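Long-range contacts in beta-N-acetylhexosaminidase (Thermotoga neapolitana, PDB 5BZA), which probably hydrolyses terminal non-reducing N-acetyl-D-hexosamine residues from N-acetyl-beta-D-hexosaminides, as a glycosyl hydrolase family 3 enzyme: residues L324-A329 / K451-Y456; E330-C335 / I446-K451. All coordinates share one frame; numbering follows the deposited sequence.

In the fold
Both contacts lie on the same side of the chain's centre, with their own centres about 8 Å apart, where helix 323-331 runs from the N-terminal TIM-barrel part into the C-terminal domain. Contact 1 packs this helix against the start of helix 452-463; contact 2 follows it into strand 334-335, which forms the edge of the mixed six-stranded sheet beside strand 443-446. Along the chain contact 2 is nested within contact 1: 324-329 leads into 330-335, and 446-451 into 451-456, with Lys451 common to both. The linking helix is thus fastened to the C-terminal domain twice in succession, and both contacts also touch the second subunit.

Contact 1: residues L324-A329 / K451-Y456. With CD (cadmium ion), chain S.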
ATOM      1  N   LEU B 324      -7.776 -12.970   4.356  1.00 15.41           N
ATOM      2  CA  LEU B 324      -7.931 -13.291   5.760  1.00 16.97           C
ATOM      3  C   LEU B 324      -8.624 -12.116   6.454  1.00 12.43           C
ATOM      4  O   LEU B 324      -9.416 -12.302   7.400  1.00 12.12           O
ATOM      5  CB  LEU B 324      -6.559 -13.605   6.393  1.00 14.46           C
ATOM      6  CG  LEU B 324      -5.578 -12.439   6.525  1.00 15.60           C
ATOM      7  CD1 LEU B 324      -5.654 -11.706   7.920  1.00 13.31           C
ATOM      8  CD2 LEU B 324      -4.153 -12.886   6.154  1.00 15.00           C
ATOM      9  N   ILE B 325      -8.309 -10.904   5.994  1.00 10.98           N
ATOM     10  CA  ILE B 325      -8.932  -9.722   6.588  1.00 10.09           C
ATOM     11  C   ILE B 325     -10.465  -9.797   6.399  1.00 10.36           C
ATOM     12  O   ILE B 325     -11.254  -9.646   7.364  1.00 11.09           O
ATOM     13  CB  ILE B 325      -8.327  -8.456   5.999  1.00  9.23           C
ATOM     14  CG1 ILE B 325      -6.836  -8.440   6.379  1.00 12.90           C
ATOM     15  CG2 ILE B 325      -9.079  -7.211   6.479  1.00  9.75           C
ATOM     16  CD1 ILE B 325      -6.005  -7.265   5.783  1.00 11.67           C
ATOM     17  N   ALA B 326     -10.874 -10.149   5.189  1.00 11.29           N
ATOM     18  CA  ALA B 326     -12.301 -10.335   4.924  1.00 12.35           C
ATOM     19  C   ALA B 326     -12.873 -11.356   5.925  1.00 12.87           C
ATOM     20  O   ALA B 326     -13.932 -11.142   6.538  1.00 16.01           O
ATOM     21  CB  ALA B 326     -12.536 -10.800   3.438  1.00 10.98           C
ATOM     22  N   GLU B 327     -12.104 -12.417   6.150  1.00 14.02           N
ATOM     23  CA  GLU B 327     -12.529 -13.513   6.990  1.00 16.54           C
ATOM     24  C   GLU B 327     -12.730 -13.037   8.432  1.00 17.47           C
ATOM     25  O   GLU B 327     -13.746 -13.347   9.069  1.00 14.48           O
ATOM     26  CB  GLU B 327     -11.501 -14.632   6.940  1.00 17.02           C
ATOM     27  CG  GLU B 327     -11.915 -15.851   7.699  1.00 22.64           C
ATOM     28  CD  GLU B 327     -13.008 -16.613   7.025  1.00 31.23           C
ATOM     29  OE1 GLU B 327     -13.485 -16.160   5.949  1.00 33.19           O
ATOM     30  OE2 GLU B 327     -13.426 -17.644   7.605  1.00 31.79           O
ATOM     31  N   VAL B 328     -11.774 -12.251   8.917  1.00 13.68           N
ATOM     32  CA  VAL B 328     -11.827 -11.760  10.290  1.00 12.55           C
ATOM     33  C   VAL B 328     -13.078 -10.919  10.394  1.00 15.08           C
ATOM     34  O   VAL B 328     -13.877 -11.093  11.343  1.00 17.13           O
ATOM     35  CB  VAL B 328     -10.542 -10.938  10.643  1.00 11.44           C
ATOM     36  CG1 VAL B 328     -10.714 -10.046  11.867  1.00 10.81           C
ATOM     37  CG2 VAL B 328      -9.343 -11.874  10.817  1.00 12.60           C
ATOM     38  N   ALA B 329     -13.273 -10.050   9.391  1.00 12.42           N
ATOM     39  CA  ALA B 329     -14.372  -9.099   9.434  1.00 13.22           C
ATOM     40  C   ALA B 329     -15.641  -9.909   9.481  1.00 13.54           C
ATOM     41  O   ALA B 329     -16.574  -9.601  10.249  1.00 15.52           O
ATOM     42  CB  ALA B 329     -14.348  -8.158   8.230  1.00 12.67           C
ATOM     43  N   LYS B 451     -14.709  -0.344  10.096  1.00 19.52           N
ATOM     44  CA  LYS B 451     -14.135  -0.549   8.758  1.00 18.16           C
ATOM     45  C   LYS B 451     -15.125  -0.968   7.679  1.00 15.42           C
ATOM     46  O   LYS B 451     -16.053  -1.770   7.928  1.00 11.98           O
ATOM     47  CB  LYS B 451     -13.020  -1.599   8.772  1.00 14.37           C
ATOM     48  CG  LYS B 451     -11.817  -1.199   9.518  1.00 17.21           C
ATOM     49  CD  LYS B 451     -11.393   0.212   9.191  1.00 18.47           C
ATOM     50  CE  LYS B 451     -10.070   0.458   9.822  1.00 13.37           C
ATOM     51  NZ  LYS B 451      -9.668   1.879   9.856  1.00 19.13           N
ATOM     52  N   PRO B 452     -14.917  -0.430   6.458  1.00 17.04           N
ATOM     53  CA  PRO B 452     -15.741  -0.781   5.296  1.00 12.03           C
ATOM     54  C   PRO B 452     -15.906  -2.270   5.144  1.00 11.36           C
ATOM     55  O   PRO B 452     -17.039  -2.720   4.976  1.00 12.89           O
ATOM     56  CB  PRO B 452     -14.957  -0.188   4.109  1.00 15.43           C
ATOM     57  CG  PRO B 452     -14.310   1.032   4.673  1.00 16.21           C
ATOM     58  CD  PRO B 452     -13.988   0.681   6.166  1.00 11.90           C
ATOM     59  N   ILE B 453     -14.834  -3.044   5.261  1.00 11.22           N
ATOM     60  CA  ILE B 453     -14.998  -4.464   5.066  1.00 10.46           C
ATOM     61  C   ILE B 453     -15.965  -5.042   6.105  1.00 11.18           C
ATOM     62  O   ILE B 453     -16.742  -5.944   5.779  1.00  9.89           O
ATOM     63  CB  ILE B 453     -13.643  -5.239   5.109  1.00 11.49           C
ATOM     64  CG1 ILE B 453     -13.888  -6.732   4.854  1.00  8.73           C
ATOM     65  CG2 ILE B 453     -12.926  -5.072   6.456  1.00 14.26           C
ATOM     66  CD1 ILE B 453     -14.587  -7.039   3.534  1.00 10.56           C
ATOM     67  N   SER B 454     -15.952  -4.490   7.330  1.00 12.06           N
ATOM     68  CA  SER B 454     -16.841  -4.958   8.418  1.00 11.83           C
ATOM     69  C   SER B 454     -18.326  -4.615   8.209  1.00 14.87           C
ATOM     70  O   SER B 454     -19.222  -5.421   8.463  1.00 12.06           O
ATOM     71  CB  SER B 454     -16.383  -4.373   9.760  1.00 14.07           C
ATOM     72  OG  SER B 454     -15.276  -5.074  10.248  1.00 15.60           O
ATOM     73  N   VAL B 455     -18.563  -3.373   7.815  1.00 13.35           N
ATOM     74  CA  VAL B 455     -19.890  -2.931   7.433  1.00 14.32           C
ATOM     75  C   VAL B 455     -20.439  -3.785   6.270  1.00 13.28           C
ATOM     76  O   VAL B 455     -21.547  -4.321   6.337  1.00 14.07           O
ATOM     77  CB  VAL B 455     -19.827  -1.457   7.063  1.00 16.09           C
ATOM     78  CG1 VAL B 455     -21.175  -0.948   6.580  1.00 16.31           C
ATOM     79  CG2 VAL B 455     -19.325  -0.679   8.254  1.00 14.51           C
ATOM     80  N   TYR B 456     -19.601  -3.966   5.245  1.00 14.04           N
ATOM     81  CA  TYR B 456     -19.900  -4.818   4.081  1.00 12.38           C
ATOM     82  C   TYR B 456     -20.311  -6.197   4.578  1.00 14.09           C
ATOM     83  O   TYR B 456     -21.378  -6.733   4.211  1.00 12.76           O
ATOM     84  CB  TYR B 456     -18.650  -4.881   3.183  1.00 11.74           C
ATOM     85  CG  TYR B 456     -18.645  -5.842   2.016  1.00 11.81           C
ATOM     86  CD1 TYR B 456     -18.400  -7.203   2.201  1.00 14.66           C
ATOM     87  CD2 TYR B 456     -18.811  -5.371   0.717  1.00 13.14           C
ATOM     88  CE1 TYR B 456     -18.360  -8.083   1.117  1.00 15.45           C
ATOM     89  CE2 TYR B 456     -18.763  -6.234  -0.382  1.00 15.49           C
ATOM     90  CZ  TYR B 456     -18.526  -7.587  -0.177  1.00 18.80           C
ATOM     91  OH  TYR B 456     -18.475  -8.430  -1.257  1.00 14.89           O
TER
HETATM   92 CD    CD S 507     -15.876 -17.405   5.875  1.00 71.18          CD
HETATM   93  O   HOH W   1     -16.157  -7.203  11.547  1.00 12.84           O
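A small, buried helix-helix contact joins helix 323-331, which leads from the barrel part into the C-terminal domain, to the first turn of helix 452-463. The two short axes approach to 9.0 Å and cross at -54°; Ala326 and Ala329 are the small residues of the first helix that face Ile453. Ile453 carries the packing: its CG1 lies anti to the backbone N (chi1 -178°) and rests against both alanines. Ile453 CG1 sits 3.7 Å from Ala329 CB and 3.9 Å from Ala326 CA, so one methylene touches two residues about a turn apart. The other branch, Ile453 CG2, lies 3.8 Å from Ala329 CB. Ile453 CG2 also just meets Ile325 CG2, at 4.4 Å. The terminal CD1 of Ile453 lies loosely beside the Ala326 methyl.

Ser454 touches Ala329 from beside Ile453, OG to CB, and the CA atoms of these two residues are the nearest pair, 4.9 Å apart. The only polar link between the segments is a water, which donates to Ala329 O at 2.8 Å and accepts from the Ser454 hydroxyl. Glu327 points away from helix 452-463; its chain bends at chi2 (72°) and puts OE1 2.7 Å from a cadmium ion, while OE2 forms salt bridges with Arg54 and Arg331. Helix 42-54 lies against both helices, touching Ile325, Ala326 and Tyr456, and Phe91 of the second subunit packs on Glu327 and Val328.

Two arginines at OE2 and a metal at OE1 would favour the charged carboxylate of Glu327. The interface itself is apolar, with no direct hydrogen bond: the helices meet through isoleucine against alanine, and one water ties a main-chain carbonyl to a serine hydroxyl.

Contact 2: residues E330-C335 / I446-K451; sequences ERAIEC and ITHSTK. With CD (cadmium ion), chain M.
His448 ND1 donates a very short hydrogen bond to Ala332 O, 2.5 Å long and bent to 146° at the hydrogen, with the acceptor lying in the plane of the imidazole. The first torsion of the histidine, with CG anti to the carbonyl carbon (chi1 -60°), sets the ring so that its edge meets Ala332 O. The other nitrogen, His448 NE2, lies 2.7 Å from a cadmium ion, so both nitrogens are engaged. Two main-chain bonds follow, forming an antiparallel hydrogen-bonded pair: Glu334 N gives to Ile446 O at 2.9 Å, almost straight, and Ile446 N gives to Glu334 O at 2.6 Å. This pair adds strand 334-335 to the edge of the mixed sheet, and Ile446 O also receives a CA-H...O contact from Ile333 CA at 3.3 Å.

Glu334 and Ile446 lie side by side on one face of the sheet. The extended chain of Glu334 brings its OE2 to the His448 ring edge, 3.4 Å from CE1, with the carboxylate turned 57° from the imidazole plane. Glu334 OE2 is 3.4 Å from the cadmium, too long for a bond to it. Ile446 CG2 sits above one face of the ring, toward its rim, and Ile333 CG1 packs on Thr447 CA.

Within 446-451 the chain is braced before helix 452-463: Thr447 OG1 donates to Ser449 O, and Ser449 OG accepts from Lys451 N in an ST turn. Cys335 is disulfide-bonded to Cys466, while Lys86 of the second subunit packs on Glu334 and His448.

Donation from ND1 to a carbonyl implies that NE2 carries no proton and can meet the metal. Glu334 and His448 bind zinc in a crystal structure of this protein; Glu334 thus serves both the strand pairing and that site.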
ATOM      1  N   GLU B 330     -15.642 -11.010   8.735  1.00 14.21           N
ATOM      2  CA  GLU B 330     -16.836 -11.850   8.646  1.00 16.88           C
ATOM      3  C   GLU B 330     -17.149 -12.500  10.013  1.00 18.89           C
ATOM      4  O   GLU B 330     -18.299 -12.580  10.417  1.00 18.39           O
ATOM      5  CB  GLU B 330     -16.671 -12.886   7.515  1.00 19.50           C
ATOM      6  CG  GLU B 330     -17.785 -13.909   7.401  1.00 25.61           C
ATOM      7  CD  GLU B 330     -17.865 -14.663   6.037  1.00 33.15           C
ATOM      8  OE1 GLU B 330     -17.186 -14.334   4.999  1.00 29.41           O
ATOM      9  OE2 GLU B 330     -18.644 -15.642   6.017  1.00 41.87           O
ATOM     10  N   ARG B 331     -16.130 -12.957  10.722  1.00 11.55           N
ATOM     11  CA  ARG B 331     -16.377 -13.801  11.878  1.00 14.85           C
ATOM     12  C   ARG B 331     -16.663 -12.952  13.158  1.00 17.57           C
ATOM     13  O   ARG B 331     -17.213 -13.436  14.134  1.00 15.39           O
ATOM     14  CB  ARG B 331     -15.171 -14.741  12.022  1.00 13.04           C
ATOM     15  CG  ARG B 331     -15.309 -15.924  11.083  1.00 14.18           C
ATOM     16  CD  ARG B 331     -14.014 -16.500  10.577  1.00 18.94           C
ATOM     17  NE  ARG B 331     -13.477 -17.566  11.387  1.00 21.18           N
ATOM     18  CZ  ARG B 331     -13.033 -18.730  10.928  1.00 22.24           C
ATOM     19  NH1 ARG B 331     -13.050 -19.003   9.634  1.00 26.32           N
ATOM     20  NH2 ARG B 331     -12.563 -19.625  11.780  1.00 26.16           N
ATOM     21  N   ALA B 332     -16.357 -11.656  13.112  1.00 17.80           N
ATOM     22  CA  ALA B 332     -16.566 -10.803  14.270  1.00 14.61           C
ATOM     23  C   ALA B 332     -17.946 -10.158  14.281  1.00 19.58           C
ATOM     24  O   ALA B 332     -18.239  -9.281  15.120  1.00 20.09           O
ATOM     25  CB  ALA B 332     -15.506  -9.737  14.329  1.00 11.92           C
ATOM     26  N   ILE B 333     -18.833 -10.621  13.412  1.00 18.63           N
ATOM     27  CA  ILE B 333     -20.132  -9.980  13.358  1.00 20.39           C
ATOM     28  C   ILE B 333     -21.165 -10.765  14.155  1.00 24.46           C
ATOM     29  O   ILE B 333     -21.239 -11.988  14.089  1.00 24.95           O
ATOM     30  CB  ILE B 333     -20.572  -9.776  11.880  1.00 27.67           C
ATOM     31  CG1 ILE B 333     -20.050  -8.411  11.449  1.00 21.53           C
ATOM     32  CG2 ILE B 333     -22.092  -9.860  11.714  1.00 21.51           C
ATOM     33  CD1 ILE B 333     -19.868  -8.313  10.107  1.00 14.29           C
ATOM     34  N   GLU B 334     -21.919 -10.038  14.966  1.00 21.96           N
ATOM     35  CA  GLU B 334     -22.984 -10.639  15.751  1.00 24.61           C
ATOM     36  C   GLU B 334     -24.292  -9.953  15.405  1.00 22.20           C
ATOM     37  O   GLU B 334     -24.316  -8.735  15.142  1.00 17.16           O
ATOM     38  CB  GLU B 334     -22.694 -10.516  17.245  1.00 21.00           C
ATOM     39  CG  GLU B 334     -21.280 -10.869  17.642  1.00 25.65           C
ATOM     40  CD  GLU B 334     -21.108 -10.875  19.164  1.00 32.13           C
ATOM     41  OE1 GLU B 334     -22.144 -10.755  19.874  1.00 30.14           O
ATOM     42  OE2 GLU B 334     -19.949 -10.983  19.649  1.00 31.58           O
ATOM     43  N   CYS B 335     -25.355 -10.741  15.296  1.00 20.35           N
ATOM     44  CA  CYS B 335     -26.672 -10.170  15.039  1.00 21.97           C
ATOM     45  C   CYS B 335     -27.768 -10.902  15.793  1.00 26.50           C
ATOM     46  O   CYS B 335     -27.745 -12.135  15.872  1.00 25.83           O
ATOM     47  CB  CYS B 335     -26.993 -10.177  13.555  1.00 23.47           C
ATOM     48  SG  CYS B 335     -27.014 -11.815  12.894  1.00 37.84           S
ATOM     49  N   ILE B 446     -23.826  -6.236  15.762  1.00 17.10           N
ATOM     50  CA  ILE B 446     -22.544  -5.732  16.292  1.00 19.81           C
ATOM     51  C   ILE B 446     -21.384  -6.096  15.349  1.00 17.69           C
ATOM     52  O   ILE B 446     -21.237  -7.267  14.982  1.00 18.79           O
ATOM     53  CB  ILE B 446     -22.218  -6.283  17.716  1.00 21.99           C
ATOM     54  CG1 ILE B 446     -23.423  -6.148  18.668  1.00 19.74           C
ATOM     55  CG2 ILE B 446     -20.998  -5.557  18.286  1.00 18.24           C
ATOM     56  CD1 ILE B 446     -23.207  -6.843  19.996  1.00 23.06           C
ATOM     57  N   THR B 447     -20.575  -5.104  14.961  1.00 14.36           N
ATOM     58  CA  THR B 447     -19.520  -5.336  13.964  1.00 15.29           C
ATOM     59  C   THR B 447     -18.122  -5.448  14.545  1.00 16.85           C
ATOM     60  O   THR B 447     -17.256  -6.063  13.940  1.00 19.90           O
ATOM     61  CB  THR B 447     -19.489  -4.237  12.882  1.00 17.03           C
ATOM     62  OG1 THR B 447     -19.224  -2.952  13.479  1.00 15.53           O
ATOM     63  CG2 THR B 447     -20.783  -4.224  12.118  1.00 12.95           C
ATOM     64  N   HIS B 448     -17.920  -4.802  15.692  1.00 17.90           N
ATOM     65  CA  HIS B 448     -16.635  -4.665  16.376  1.00 16.04           C
ATOM     66  C   HIS B 448     -15.631  -3.807  15.607  1.00 19.74           C
ATOM     67  O   HIS B 448     -14.445  -3.769  15.962  1.00 15.61           O
ATOM     68  CB  HIS B 448     -16.013  -6.031  16.695  1.00 16.66           C
ATOM     69  CG  HIS B 448     -16.862  -6.888  17.581  1.00 18.55           C
ATOM     70  ND1 HIS B 448     -17.626  -7.930  17.102  1.00 19.48           N
ATOM     71  CD2 HIS B 448     -17.107  -6.821  18.916  1.00 18.94           C
ATOM     72  CE1 HIS B 448     -18.273  -8.499  18.108  1.00 18.37           C
ATOM     73  NE2 HIS B 448     -17.987  -7.836  19.210  1.00 18.75           N
ATOM     74  N   SER B 449     -16.124  -3.059  14.614  1.00 17.38           N
ATOM     75  CA  SER B 449     -15.251  -2.237  13.788  1.00 17.73           C
ATOM     76  C   SER B 449     -16.013  -1.212  12.934  1.00 18.81           C
ATOM     77  O   SER B 449     -17.121  -1.466  12.489  1.00 15.58           O
ATOM     78  CB  SER B 449     -14.411  -3.128  12.859  1.00 17.20           C
ATOM     79  OG  SER B 449     -13.577  -2.312  12.062  1.00 15.65           O
ATOM     80  N   THR B 450     -15.395  -0.061  12.698  1.00 14.44           N
ATOM     81  CA  THR B 450     -15.963   0.927  11.804  1.00 16.35           C
ATOM     82  C   THR B 450     -15.534   0.671  10.334  1.00 19.24           C
ATOM     83  O   THR B 450     -15.922   1.409   9.438  1.00 19.75           O
ATOM     84  CB  THR B 450     -15.544   2.337  12.233  1.00 19.68           C
ATOM     85  OG1 THR B 450     -14.111   2.387  12.319  1.00 18.08           O
ATOM     86  CG2 THR B 450     -16.139   2.693  13.628  1.00 19.02           C
ATOM     87  N   LYS B 451     -14.709  -0.344  10.096  1.00 19.52           N
ATOM     88  CA  LYS B 451     -14.135  -0.549   8.758  1.00 18.16           C
ATOM     89  C   LYS B 451     -15.125  -0.968   7.679  1.00 15.42           C
ATOM     90  O   LYS B 451     -16.053  -1.770   7.928  1.00 11.98           O
ATOM     91  CB  LYS B 451     -13.020  -1.599   8.772  1.00 14.37           C
ATOM     92  CG  LYS B 451     -11.817  -1.199   9.518  1.00 17.21           C
ATOM     93  CD  LYS B 451     -11.393   0.212   9.191  1.00 18.47           C
ATOM     94  CE  LYS B 451     -10.070   0.458   9.822  1.00 13.37           C
ATOM     95  NZ  LYS B 451      -9.668   1.879   9.856  1.00 19.13           N
TER
HETATM   96 CD    CD M 501     -18.849  -8.502  21.699  1.00 74.32          CD